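Local coordinates for protein glycosyl transferase family 8 (Streptococcus pneumoniae, PDB 5GVV) that transfers galactose from UDP-galactose to the terminal glucose of the already glycosylated serine-rich repeat protein PsrP, the third step of its O-glycosylation, at residues I20-K25 and D108-G113; S26-R29 and K35-L38; L115-E120 and D194-Q199. All coordinates share one frame; numbering follows the deposited sequence.

Contact 1. Residues I20-K25 and D108-G113; sequences IETAMK and DLIVTG. With MN (manganese (II) ion), chain C; UDP (uridine-5'-diphosphate), chain D.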
loop_
_atom_site.group_PDB
_atom_site.type_symbol
_atom_site.label_atom_id
_atom_site.label_comp_id
_atom_site.label_asym_id
_atom_site.label_seq_id
_atom_site.Cartn_x
_atom_site.Cartn_y
_atom_site.Cartn_z
ATOM N N ILE A 20 -0.229 7.730 -3.854
ATOM C CA ILE A 20 0.427 8.936 -3.362
ATOM C C ILE A 20 1.932 8.724 -3.285
ATOM O O ILE A 20 2.702 9.559 -3.758
ATOM C CB ILE A 20 -0.089 9.338 -1.965
ATOM C CG1 ILE A 20 -1.592 9.609 -2.005
ATOM C CG2 ILE A 20 0.672 10.561 -1.426
ATOM C CD1 ILE A 20 -2.219 9.753 -0.622
ATOM N N GLU A 21 2.355 7.607 -2.700
ATOM C CA GLU A 21 3.780 7.358 -2.510
ATOM C C GLU A 21 4.506 7.145 -3.832
ATOM O O GLU A 21 5.634 7.609 -4.002
ATOM C CB GLU A 21 4.020 6.167 -1.568
ATOM C CG GLU A 21 5.480 6.039 -1.140
ATOM C CD GLU A 21 5.702 5.010 -0.045
ATOM O OE1 GLU A 21 4.714 4.587 0.598
ATOM O OE2 GLU A 21 6.874 4.629 0.168
ATOM N N THR A 22 3.862 6.436 -4.758
ATOM C CA THR A 22 4.409 6.241 -6.099
ATOM C C THR A 22 4.586 7.567 -6.846
ATOM O O THR A 22 5.610 7.793 -7.488
ATOM C CB THR A 22 3.523 5.303 -6.926
ATOM O OG1 THR A 22 3.517 4.003 -6.318
ATOM C CG2 THR A 22 4.054 5.175 -8.348
ATOM N N ALA A 23 3.588 8.441 -6.765
ATOM C CA ALA A 23 3.675 9.740 -7.435
ATOM C C ALA A 23 4.796 10.577 -6.826
ATOM O O ALA A 23 5.556 11.228 -7.548
ATOM C CB ALA A 23 2.357 10.470 -7.344
HETATM N N MSE A 24 4.914 10.566 -5.489
HETATM C CA MSE A 24 5.983 11.285 -4.818
HETATM C C MSE A 24 7.321 10.713 -5.168
HETATM O O MSE A 24 8.273 11.428 -5.409
HETATM C CB MSE A 24 5.804 11.336 -3.263
HETATM C CG MSE A 24 4.620 12.157 -2.807
HETATM SE SE MSE A 24 4.400 11.950 -0.818
HETATM C CE MSE A 24 6.291 12.299 -0.625
ATOM N N LYS A 25 7.447 9.386 -5.187
ATOM C CA LYS A 25 8.709 8.754 -5.583
ATOM C C LYS A 25 9.166 9.213 -6.967
ATOM O O LYS A 25 10.344 9.522 -7.163
ATOM C CB LYS A 25 8.598 7.227 -5.545
ATOM C CG LYS A 25 8.835 6.637 -4.163
ATOM C CD LYS A 25 9.148 5.142 -4.205
ATOM C CE LYS A 25 7.914 4.301 -4.454
ATOM N NZ LYS A 25 8.121 2.870 -4.047
ATOM N N ASP A 108 -2.641 10.105 -9.097
ATOM C CA ASP A 108 -2.732 9.077 -10.129
ATOM C C ASP A 108 -1.842 9.496 -11.294
ATOM O O ASP A 108 -2.234 9.413 -12.459
ATOM C CB ASP A 108 -4.179 8.909 -10.599
ATOM C CG ASP A 108 -4.765 10.192 -11.158
ATOM O OD1 ASP A 108 -4.302 11.285 -10.760
ATOM O OD2 ASP A 108 -5.705 10.113 -11.982
ATOM N N LEU A 109 -0.644 9.968 -10.972
ATOM C CA LEU A 109 0.276 10.420 -12.002
ATOM C C LEU A 109 1.723 10.078 -11.695
ATOM O O LEU A 109 2.065 9.685 -10.568
ATOM C CB LEU A 109 0.116 11.924 -12.269
ATOM C CG LEU A 109 0.309 12.938 -11.145
ATOM C CD1 LEU A 109 1.777 13.161 -10.840
ATOM C CD2 LEU A 109 -0.359 14.260 -11.513
ATOM N N ILE A 110 2.561 10.247 -12.714
ATOM C CA ILE A 110 3.982 9.933 -12.646
ATOM C C ILE A 110 4.802 11.075 -13.251
ATOM O O ILE A 110 4.529 11.503 -14.372
ATOM C CB ILE A 110 4.290 8.668 -13.457
ATOM C CG1 ILE A 110 3.617 7.439 -12.834
ATOM C CG2 ILE A 110 5.794 8.454 -13.571
ATOM C CD1 ILE A 110 4.295 6.938 -11.559
ATOM N N VAL A 111 5.811 11.545 -12.519
ATOM C CA VAL A 111 6.764 12.527 -13.036
ATOM C C VAL A 111 7.967 11.768 -13.589
ATOM O O VAL A 111 8.502 10.876 -12.919
ATOM C CB VAL A 111 7.219 13.488 -11.918
ATOM C CG1 VAL A 111 8.266 14.484 -12.432
ATOM C CG2 VAL A 111 6.012 14.211 -11.324
ATOM N N THR A 112 8.383 12.102 -14.810
ATOM C CA THR A 112 9.441 11.349 -15.482
ATOM C C THR A 112 10.729 12.139 -15.680
ATOM O O THR A 112 11.700 11.611 -16.232
ATOM C CB THR A 112 8.999 10.848 -16.878
ATOM O OG1 THR A 112 8.828 11.967 -17.762
ATOM C CG2 THR A 112 7.704 10.060 -16.786
ATOM N N GLY A 113 10.746 13.393 -15.240
ATOM C CA GLY A 113 11.937 14.209 -15.402
ATOM C C GLY A 113 11.917 15.524 -14.647
ATOM O O GLY A 113 11.011 15.787 -13.848
HETATM MN MN MN C . -5.980 12.285 -11.536
HETATM N N1 UDP D . -8.211 10.494 -4.390
HETATM C C2 UDP D . -7.929 9.862 -3.195
HETATM N N3 UDP D . -8.481 8.629 -2.902
HETATM C C4 UDP D . -9.327 8.021 -3.809
HETATM C C5 UDP D . -9.607 8.660 -5.016
HETATM C C6 UDP D . -9.135 9.952 -5.243
HETATM O O2 UDP D . -7.179 10.405 -2.388
HETATM O O4 UDP D . -9.816 6.917 -3.547
HETATM C "C1'" UDP D . -7.599 11.813 -4.668
HETATM C "C2'" UDP D . -6.280 11.613 -5.397
HETATM O "O2'" UDP D . -5.357 12.611 -5.023
HETATM C "C3'" UDP D . -6.647 11.808 -6.850
HETATM C "C4'" UDP D . -7.768 12.835 -6.759
HETATM O "O4'" UDP D . -8.428 12.575 -5.531
HETATM O "O3'" UDP D . -5.542 12.275 -7.594
HETATM C "C5'" UDP D . -8.743 12.749 -7.931
HETATM O "O5'" UDP D . -8.890 11.394 -8.297
HETATM P PA UDP D . -8.533 10.957 -9.799
HETATM O O1A UDP D . -7.111 11.299 -10.009
HETATM O O2A UDP D . -8.792 9.512 -9.999
HETATM O O3A UDP D . -9.497 11.842 -10.747
HETATM P PB UDP D . -9.182 12.131 -12.306
HETATM O O1B UDP D . -10.048 13.224 -12.808
HETATM O O2B UDP D . -9.485 10.902 -13.075
HETATM O O3B UDP D . -7.754 12.496 -12.476
#
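Ala23 of helix 17-30 rests against the backbone of strand 109-111, the short strand that leaves the DxD motif (Asp106 and Asp108) of this GT-A glycosyltransferase. The nearest pair of CA atoms is Ala23 CA and Ile110 CA, 5.2 Å apart, a spacing that the small side chain of Ala23 permits.

Packing accounts for most of the contact. Leu109 O faces the helix, and Ala23 CB lies against it at 3.3 Å. Ile110 carries CG1 anti to its carbonyl carbon (chi1 -66°), and the CD1 at the end of that branch meets Thr22 CG2 at 3.7 Å, the two side chains crossing at a slant. Trp247 of helix 244-251 packs on both Thr22 and Ile110. Weakly polar character is limited to the CH...O contact from Ala23 CA to Leu109 O, 3.5 Å long and bent to 126° at the hydrogen. The hydroxyl of Thr22 serves its own helix instead, bonding to Arg18 O.

Metal coordination lies just before the strand, at Asp108. This residue holds CG between its backbone N and carbonyl carbon (chi1 59°) and chelates the manganese ion with both carboxylate oxygens. Asp106 and His227 complete the protein ligands, and Lys233 hydrogen-bonds to Asp108 OD2. The UDP diphosphate chelates the same metal through one oxygen of each phosphate, O1A at 2.1 Å and O3B at 2.0 Å from the manganese.

Contact 2. Residues S26-R29 and K35-L38; sequences SLCR and KIYL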
loop_
_atom_site.group_PDB
_atom_site.type_symbol
_atom_site.label_atom_id
_atom_site.label_comp_id
_atom_site.label_asym_id
_atom_site.label_seq_id
_atom_site.Cartn_x
_atom_site.Cartn_y
_atom_site.Cartn_z
ATOM N N SER A 26 8.242 9.262 -7.921
ATOM C CA SER A 26 8.592 9.672 -9.282
ATOM C C SER A 26 9.039 11.135 -9.302
ATOM O O SER A 26 10.001 11.483 -9.990
ATOM C CB SER A 26 7.428 9.431 -10.248
ATOM O OG SER A 26 6.310 10.255 -9.966
ATOM N N LEU A 27 8.357 11.977 -8.529
ATOM C CA LEU A 27 8.723 13.391 -8.388
ATOM C C LEU A 27 10.126 13.566 -7.795
ATOM O O LEU A 27 10.942 14.338 -8.321
ATOM C CB LEU A 27 7.684 14.121 -7.525
ATOM C CG LEU A 27 7.925 15.588 -7.151
ATOM C CD1 LEU A 27 7.951 16.477 -8.380
ATOM C CD2 LEU A 27 6.877 16.076 -6.176
ATOM N N CYS A 28 10.407 12.845 -6.712
ATOM C CA CYS A 28 11.679 12.978 -5.999
ATOM C C CYS A 28 12.828 12.336 -6.766
ATOM O O CYS A 28 13.986 12.724 -6.607
ATOM C CB CYS A 28 11.578 12.353 -4.602
ATOM S SG CYS A 28 10.434 13.198 -3.498
ATOM N N ARG A 29 12.506 11.336 -7.581
ATOM C CA ARG A 29 13.495 10.689 -8.429
ATOM C C ARG A 29 14.190 11.702 -9.344
ATOM O O ARG A 29 15.397 11.603 -9.594
ATOM C CB ARG A 29 12.813 9.607 -9.269
ATOM C CG ARG A 29 13.701 8.968 -10.325
ATOM C CD ARG A 29 14.913 8.288 -9.706
ATOM N NE ARG A 29 15.671 7.543 -10.705
ATOM C CZ ARG A 29 16.678 8.050 -11.412
ATOM N NH1 ARG A 29 17.062 9.306 -11.232
ATOM N NH2 ARG A 29 17.305 7.298 -12.302
ATOM N N LYS A 35 9.705 21.117 -1.066
ATOM C CA LYS A 35 8.882 21.233 0.125
ATOM C C LYS A 35 7.509 20.697 -0.241
ATOM O O LYS A 35 6.727 21.366 -0.926
ATOM C CB LYS A 35 8.793 22.684 0.591
ATOM C CG LYS A 35 8.031 22.863 1.895
ATOM C CD LYS A 35 8.115 24.304 2.360
ATOM C CE LYS A 35 7.345 24.531 3.649
ATOM N NZ LYS A 35 7.350 25.986 3.983
ATOM N N ILE A 36 7.233 19.473 0.193
ATOM C CA ILE A 36 5.999 18.790 -0.176
ATOM C C ILE A 36 4.946 18.868 0.928
ATOM O O ILE A 36 5.181 18.433 2.058
ATOM C CB ILE A 36 6.268 17.310 -0.516
ATOM C CG1 ILE A 36 7.151 17.204 -1.767
ATOM C CG2 ILE A 36 4.961 16.566 -0.736
ATOM C CD1 ILE A 36 7.562 15.792 -2.112
ATOM N N TYR A 37 3.783 19.417 0.591
ATOM C CA TYR A 37 2.634 19.382 1.488
ATOM C C TYR A 37 1.764 18.190 1.099
ATOM O O TYR A 37 1.593 17.909 -0.089
ATOM C CB TYR A 37 1.807 20.664 1.364
ATOM C CG TYR A 37 2.510 21.940 1.776
ATOM C CD1 TYR A 37 2.231 22.540 2.998
ATOM C CD2 TYR A 37 3.425 22.566 0.934
ATOM C CE1 TYR A 37 2.854 23.714 3.380
ATOM C CE2 TYR A 37 4.056 23.752 1.312
ATOM C CZ TYR A 37 3.763 24.316 2.539
ATOM O OH TYR A 37 4.381 25.490 2.935
ATOM N N LEU A 38 1.226 17.480 2.087
ATOM C CA LEU A 38 0.289 16.396 1.793
ATOM C C LEU A 38 -0.988 16.557 2.599
ATOM O O LEU A 38 -1.004 16.335 3.814
ATOM C CB LEU A 38 0.914 15.025 2.061
ATOM C CG LEU A 38 0.000 13.804 1.904
ATOM C CD1 LEU A 38 -0.647 13.798 0.534
ATOM C CD2 LEU A 38 0.791 12.519 2.123
#
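Ile36 and Leu27 meet end to end because each first torsion sends its branch across the gap. In Ile36, CG1 stands anti to the carbonyl carbon (chi1 -65°) and chi2 is extended at 175°, which carries CD1 outward from the strand to the helix. In Leu27, CG lies anti to the backbone N (chi1 175°), and CD2 is the methyl that points at the strand. The two tips, Leu27 CD2 and Ile36 CD1, are 4.1 Å apart. Cys28 brings a second atom to the same methyl: its SG is also 4.1 Å from Ile36 CD1, so that one terminal carbon touches two consecutive residues of the helix.

All of this is apolar packing at ordinary van der Waals range, and the backbones stay well separated, with 10.0 Å between Cys28 CA and Ile36 CA. Helix 17-30 and strand 34-40 are successive elements of the beta-alpha-beta unit that starts at strand 6-11, in the nucleotide-binding half of the GT-A fold. The helix packs on one side of the parallel strands, and the contact lies between its C-terminal part and the strand that follows. Phe10 of strand 6-11 touches both Leu27 and Ile36, and Leu55 of helix 45-57 touches both Cys28 and Ile36.

Contact 3. Residues L115-E120 and D194-Q199; sequences LTDLFE and DQYNFQ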
loop_
_atom_site.group_PDB
_atom_site.type_symbol
_atom_site.label_atom_id
_atom_site.label_comp_id
_atom_site.label_asym_id
_atom_site.label_seq_id
_atom_site.Cartn_x
_atom_site.Cartn_y
_atom_site.Cartn_z
ATOM N N LEU A 115 11.322 19.133 -13.563
ATOM C CA LEU A 115 10.198 20.054 -13.763
ATOM C C LEU A 115 10.582 21.526 -13.602
ATOM O O LEU A 115 9.707 22.374 -13.408
ATOM C CB LEU A 115 9.051 19.724 -12.802
ATOM C CG LEU A 115 8.415 18.339 -12.886
ATOM C CD1 LEU A 115 7.287 18.197 -11.883
ATOM C CD2 LEU A 115 7.910 18.060 -14.300
ATOM N N THR A 116 11.878 21.825 -13.692
ATOM C CA THR A 116 12.389 23.187 -13.464
ATOM C C THR A 116 11.604 24.276 -14.207
ATOM O O THR A 116 11.189 25.271 -13.602
ATOM C CB THR A 116 13.885 23.301 -13.831
ATOM O OG1 THR A 116 14.663 22.467 -12.961
ATOM C CG2 THR A 116 14.362 24.734 -13.691
ATOM N N ASP A 117 11.397 24.073 -15.508
ATOM C CA ASP A 117 10.672 25.023 -16.353
ATOM C C ASP A 117 9.248 25.263 -15.852
ATOM O O ASP A 117 8.703 26.359 -16.001
ATOM C CB ASP A 117 10.615 24.518 -17.801
ATOM C CG ASP A 117 11.984 24.429 -18.449
ATOM O OD1 ASP A 117 12.903 25.140 -17.992
ATOM O OD2 ASP A 117 12.136 23.657 -19.426
ATOM N N LEU A 118 8.644 24.228 -15.274
ATOM C CA LEU A 118 7.294 24.328 -14.725
ATOM C C LEU A 118 7.298 25.084 -13.399
ATOM O O LEU A 118 6.428 25.926 -13.153
ATOM C CB LEU A 118 6.686 22.934 -14.539
ATOM C CG LEU A 118 5.343 22.862 -13.808
ATOM C CD1 LEU A 118 4.306 23.719 -14.505
ATOM C CD2 LEU A 118 4.855 21.422 -13.687
ATOM N N PHE A 119 8.280 24.782 -12.553
ATOM C CA PHE A 119 8.440 25.455 -11.267
ATOM C C PHE A 119 8.658 26.959 -11.459
ATOM O O PHE A 119 8.213 27.774 -10.644
ATOM C CB PHE A 119 9.647 24.875 -10.523
ATOM C CG PHE A 119 9.422 23.499 -9.950
ATOM C CD1 PHE A 119 8.257 23.197 -9.254
ATOM C CD2 PHE A 119 10.391 22.516 -10.091
ATOM C CE1 PHE A 119 8.057 21.924 -8.717
ATOM C CE2 PHE A 119 10.204 21.244 -9.559
ATOM C CZ PHE A 119 9.033 20.949 -8.872
ATOM N N GLU A 120 9.350 27.315 -12.538
ATOM C CA GLU A 120 9.792 28.690 -12.757
ATOM C C GLU A 120 8.860 29.497 -13.651
ATOM O O GLU A 120 9.176 30.633 -14.010
ATOM C CB GLU A 120 11.188 28.706 -13.381
ATOM C CG GLU A 120 12.312 28.263 -12.460
ATOM C CD GLU A 120 13.649 28.207 -13.178
ATOM O OE1 GLU A 120 13.666 28.381 -14.417
ATOM O OE2 GLU A 120 14.680 27.987 -12.506
ATOM N N ASP A 194 0.886 20.151 -23.148
ATOM C CA ASP A 194 0.280 18.860 -22.828
ATOM C C ASP A 194 1.235 17.951 -22.054
ATOM O O ASP A 194 0.800 17.140 -21.232
ATOM C CB ASP A 194 -0.190 18.143 -24.103
ATOM C CG ASP A 194 -1.389 18.812 -24.751
ATOM O OD1 ASP A 194 -2.176 19.468 -24.037
ATOM O OD2 ASP A 194 -1.551 18.668 -25.985
ATOM N N GLN A 195 2.534 18.093 -22.301
ATOM C CA GLN A 195 3.515 17.201 -21.679
ATOM C C GLN A 195 3.651 17.408 -20.164
ATOM O O GLN A 195 4.265 16.587 -19.473
ATOM C CB GLN A 195 4.885 17.324 -22.357
ATOM C CG GLN A 195 5.773 18.440 -21.800
ATOM C CD GLN A 195 7.256 18.129 -21.963
ATOM O OE1 GLN A 195 7.673 16.973 -21.844
ATOM N NE2 GLN A 195 8.059 19.161 -22.227
ATOM N N TYR A 196 3.076 18.489 -19.649
ATOM C CA TYR A 196 3.118 18.755 -18.209
ATOM C C TYR A 196 1.866 18.233 -17.505
ATOM O O TYR A 196 1.710 18.371 -16.285
ATOM C CB TYR A 196 3.315 20.245 -17.947
ATOM C CG TYR A 196 4.729 20.708 -18.206
ATOM C CD1 TYR A 196 5.769 20.274 -17.399
ATOM C CD2 TYR A 196 5.022 21.581 -19.246
ATOM C CE1 TYR A 196 7.059 20.690 -17.616
ATOM C CE2 TYR A 196 6.314 22.004 -19.474
ATOM C CZ TYR A 196 7.329 21.554 -18.652
ATOM O OH TYR A 196 8.624 21.968 -18.864
ATOM N N ASN A 197 0.983 17.635 -18.296
ATOM C CA ASN A 197 -0.187 16.919 -17.797
ATOM C C ASN A 197 -0.696 16.053 -18.942
ATOM O O ASN A 197 -1.746 16.334 -19.529
ATOM C CB ASN A 197 -1.275 17.893 -17.346
ATOM C CG ASN A 197 -2.402 17.208 -16.586
ATOM O OD1 ASN A 197 -2.532 15.982 -16.594
ATOM N ND2 ASN A 197 -3.238 18.008 -15.944
ATOM N N PHE A 198 0.067 15.016 -19.270
ATOM C CA PHE A 198 -0.214 14.190 -20.438
ATOM C C PHE A 198 -1.184 13.087 -20.038
ATOM O O PHE A 198 -0.804 12.105 -19.376
ATOM C CB PHE A 198 1.086 13.604 -20.988
ATOM C CG PHE A 198 0.966 13.032 -22.380
ATOM C CD1 PHE A 198 0.528 11.729 -22.575
ATOM C CD2 PHE A 198 1.296 13.802 -23.491
ATOM C CE1 PHE A 198 0.417 11.198 -23.859
ATOM C CE2 PHE A 198 1.193 13.277 -24.777
ATOM C CZ PHE A 198 0.754 11.973 -24.956
ATOM N N GLN A 199 -2.439 13.253 -20.443
ATOM C CA GLN A 199 -3.518 12.410 -19.948
ATOM C C GLN A 199 -3.649 11.086 -20.699
ATOM O O GLN A 199 -4.603 10.847 -21.449
ATOM C CB GLN A 199 -4.822 13.212 -19.912
ATOM C CG GLN A 199 -4.728 14.391 -18.925
ATOM C CD GLN A 199 -5.474 15.622 -19.392
ATOM O OE1 GLN A 199 -6.676 15.565 -19.647
ATOM N NE2 GLN A 199 -4.765 16.748 -19.506
HETATM O O HOH W 1 11.372 21.246 -16.972
#
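Tyr196 reaches across from the loop after strand 189-192 to the short helix 116-119, and nearly all of the contact runs along its side chain. From CB, which points toward the helix, the ring leaves with CG anti to the carbonyl carbon (chi1 -75°). CD1 is the first ring atom to touch: Leu118 CB and Leu118 CD2 both stand 4.0 Å from Tyr196 CD1. Tyr196 CE1, one atom further out, comes closer to Leu118 CB, at 3.8 Å, and this approach is oblique to the ring. The two side chains run past each other in opposite directions, so Leu118 lies beside the CD1-CE1 side of the ring. Leu115 CD2 arrives differently, at the ring edge near the ring plane, 4.3 Å from Tyr196 CE1.

At the tip, Tyr196 OH packs against Asp117 CB at 3.4 Å. The carboxylate of Asp117 is turned 77° from the ring plane, and Asp117 OD2 remains 3.9 Å from Tyr196 OH, so the pair is in contact without a direct hydrogen bond. A water lies between the segments, accepting from Asp117 N at 3.2 Å, with only a weak, long bond to Tyr196 OH. Within its own segment, Gln195 CG lies over one ring face, offset toward the rim.

The next residue, Asn197, hydrogen-bonds through OD1 to ND1 of the manganese ligand His227, placing this loop in the second shell of the metal site. Tyr196 itself packs on Leu224 of the loop just before strand 225-227, Leu115 on Ile225 of that strand, and Leu118 on Leu103 of strand 101-105 in the main sheet.

In the fold
From the N terminus, helix 17-30 comes first and serves two contacts. Its residues 20-25 open contact 1; residues 26-29 then meet 35-38 of strand 34-40 in contact 2, a local closure over a few residues. Much later 108-113 closes contact 1 around contact 2, and the two adjoin through a probable hydrogen bond from Val111 N to Ser26 OG. After a short loop the chain enters helix 116-119, where contact 3 opens a separate loop that ends at 194-199. Contact 3 is therefore in series with both others, yet Leu27 CD1 and Leu115 CD1 pack at 4.0 Å. Together they tie the beta-alpha-beta unit, strand 109-111, which follows the metal-binding Asp108, and the segment following the outermost strand 189-192.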